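Local coordinates for 2-Keto-3-deoxy-(6-phospho-)gluconate aldolase (Thermoproteus tenax, PDB 2R91), which is an aldolase of the dihydrodipicolinate synthetase family with a TIM-barrel fold, and assembles as a tetramer, at residues Ala142-Gly147 / Arg167-Ala172. Residues are numbered along the deposited sequence; the frame is centred on the assembly and turned at random.
Sequences AAKELG and RYLPQA
K144 of helix 140-146 and Y168, the last helical residue of helix 159-168, bring the two backbones nearest each other, their CA atoms 6.4 Å apart, where segment 167-172 leaves its helix at L169 and enters a type I turn to A172. The contact illustrates how a lysine can pack its hydrocarbon stem against a neighbouring helix end while its ammonium stays at the surface. With CG anti to the backbone N (chi1 -178°) and every later torsion extended, the K144 chain runs straight past the end of the neighbouring helix. It crosses the Y168 side chain at about a right angle, and its CD meets the ring at the edge, in plane, 3.9 Å from Y168 CD2. The same methylene lies 3.8 Å from Y168 O. Beyond it, a water accepts a hydrogen bond from K144 NZ at 3.0 Å and donates one to Y168 O at 2.9 Å, so the ammonium reaches the carbonyl at the helix end indirectly. Nearer the K144 backbone, the two L169 methyls part: CD2 rests 3.8 Å from K144 CA and also touches K144 CB, whereas CD1 approaches the buried A143 CB at 4.2 Å. The tyrosine hydroxyl takes part in the subunit interface, hydrogen-bonded to E232 of the second subunit, which also forms a salt bridge with R167; Y168 CE1 lies over the centre of the R167 guanidinium, 3.7 Å above its plane. Such packing of consecutive outer helices, joined here through strand 149-154, is characteristic of the (beta/alpha)8 TIM barrel.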
loop_
_atom_site.group_PDB
_atom_site.type_symbol
_atom_site.label_atom_id
_atom_site.label_comp_id
_atom_site.label_asym_id
_atom_site.label_seq_id
_atom_site.Cartn_x
_atom_site.Cartn_y
_atom_site.Cartn_z
ATOM N N ALA A 142 -14.479 -14.422 -3.492
ATOM C CA ALA A 142 -14.855 -14.543 -2.074
ATOM C C ALA A 142 -16.358 -14.335 -1.874
ATOM O O ALA A 142 -16.997 -15.066 -1.123
ATOM C CB ALA A 142 -14.078 -13.540 -1.258
ATOM N N ALA A 143 -16.928 -13.348 -2.556
ATOM C CA ALA A 143 -18.358 -13.081 -2.479
ATOM C C ALA A 143 -19.209 -14.278 -2.968
ATOM O O ALA A 143 -20.237 -14.646 -2.343
ATOM C CB ALA A 143 -18.695 -11.815 -3.259
ATOM N N LYS A 144 -18.764 -14.896 -4.062
ATOM C CA LYS A 144 -19.409 -16.109 -4.564
ATOM C C LYS A 144 -19.282 -17.252 -3.559
ATOM O O LYS A 144 -20.261 -17.970 -3.315
ATOM C CB LYS A 144 -18.801 -16.548 -5.912
ATOM C CG LYS A 144 -19.476 -17.800 -6.504
ATOM C CD LYS A 144 -18.791 -18.292 -7.780
ATOM C CE LYS A 144 -19.571 -19.480 -8.408
ATOM N NZ LYS A 144 -18.785 -20.104 -9.525
ATOM N N GLU A 145 -18.078 -17.401 -2.999
ATOM C CA GLU A 145 -17.736 -18.417 -1.968
ATOM C C GLU A 145 -18.612 -18.310 -0.710
ATOM O O GLU A 145 -18.769 -19.304 0.019
ATOM C CB GLU A 145 -16.219 -18.380 -1.587
ATOM C CG GLU A 145 -15.239 -19.075 -2.619
ATOM C CD GLU A 145 -13.690 -18.699 -2.552
ATOM O OE1 GLU A 145 -13.268 -17.552 -2.187
ATOM O OE2 GLU A 145 -12.868 -19.571 -2.934
ATOM N N LEU A 146 -19.196 -17.132 -0.450
ATOM C CA LEU A 146 -20.094 -16.961 0.702
ATOM C C LEU A 146 -21.404 -17.686 0.487
ATOM O O LEU A 146 -22.021 -18.171 1.442
ATOM C CB LEU A 146 -20.380 -15.485 1.001
ATOM C CG LEU A 146 -19.205 -14.635 1.450
ATOM C CD1 LEU A 146 -19.639 -13.158 1.555
ATOM C CD2 LEU A 146 -18.642 -15.149 2.792
ATOM N N GLY A 147 -21.838 -17.744 -0.768
ATOM C CA GLY A 147 -23.013 -18.535 -1.152
ATOM C C GLY A 147 -24.411 -17.953 -0.949
ATOM O O GLY A 147 -25.401 -18.683 -1.078
ATOM N N ARG A 167 -19.411 -10.949 -13.219
ATOM C CA ARG A 167 -18.890 -12.170 -13.821
ATOM C C ARG A 167 -19.124 -13.385 -12.930
ATOM O O ARG A 167 -19.583 -14.439 -13.405
ATOM C CB ARG A 167 -17.404 -11.990 -14.127
ATOM C CG ARG A 167 -16.716 -13.175 -14.787
ATOM C CD ARG A 167 -15.230 -12.863 -14.898
ATOM N NE ARG A 167 -14.437 -14.069 -14.717
ATOM C CZ ARG A 167 -13.213 -14.102 -14.219
ATOM N NH1 ARG A 167 -12.603 -12.991 -13.789
ATOM N NH2 ARG A 167 -12.605 -15.267 -14.156
ATOM N N TYR A 168 -18.814 -13.255 -11.639
ATOM C CA TYR A 168 -18.953 -14.383 -10.701
ATOM C C TYR A 168 -20.353 -14.564 -10.167
ATOM O O TYR A 168 -20.718 -15.669 -9.746
ATOM C CB TYR A 168 -17.993 -14.240 -9.506
ATOM C CG TYR A 168 -16.561 -14.666 -9.781
ATOM C CD1 TYR A 168 -15.692 -13.841 -10.467
ATOM C CD2 TYR A 168 -16.088 -15.894 -9.348
ATOM C CE1 TYR A 168 -14.392 -14.213 -10.717
ATOM C CE2 TYR A 168 -14.782 -16.281 -9.589
ATOM C CZ TYR A 168 -13.940 -15.432 -10.286
ATOM O OH TYR A 168 -12.633 -15.797 -10.519
ATOM N N LEU A 169 -21.130 -13.489 -10.148
ATOM C CA LEU A 169 -22.519 -13.557 -9.673
ATOM C C LEU A 169 -23.452 -12.946 -10.701
ATOM O O LEU A 169 -23.932 -11.825 -10.520
ATOM C CB LEU A 169 -22.682 -12.841 -8.320
ATOM C CG LEU A 169 -21.745 -13.312 -7.209
ATOM C CD1 LEU A 169 -21.820 -12.433 -5.973
ATOM C CD2 LEU A 169 -22.110 -14.708 -6.859
ATOM N N PRO A 170 -23.724 -13.689 -11.797
ATOM C CA PRO A 170 -24.476 -13.106 -12.916
ATOM C C PRO A 170 -25.892 -12.662 -12.556
ATOM O O PRO A 170 -26.473 -11.861 -13.276
ATOM C CB PRO A 170 -24.503 -14.242 -13.977
ATOM C CG PRO A 170 -23.483 -15.211 -13.569
ATOM C CD PRO A 170 -23.328 -15.084 -12.059
ATOM N N GLN A 171 -26.435 -13.183 -11.459
ATOM C CA GLN A 171 -27.779 -12.811 -11.010
ATOM C C GLN A 171 -27.826 -11.671 -9.976
ATOM O O GLN A 171 -28.902 -11.125 -9.693
ATOM C CB GLN A 171 -28.502 -14.039 -10.455
ATOM C CG GLN A 171 -28.778 -15.122 -11.512
ATOM C CD GLN A 171 -29.470 -14.554 -12.749
ATOM O OE1 GLN A 171 -30.511 -13.870 -12.648
ATOM N NE2 GLN A 171 -28.890 -14.822 -13.933
ATOM N N ALA A 172 -26.682 -11.305 -9.417
ATOM C CA ALA A 172 -26.639 -10.231 -8.422
ATOM C C ALA A 172 -26.843 -8.884 -9.092
ATOM O O ALA A 172 -26.421 -8.694 -10.236
ATOM C CB ALA A 172 -25.286 -10.246 -7.684
HETATM O O HOH W 1 -20.017 -18.022 -11.256
#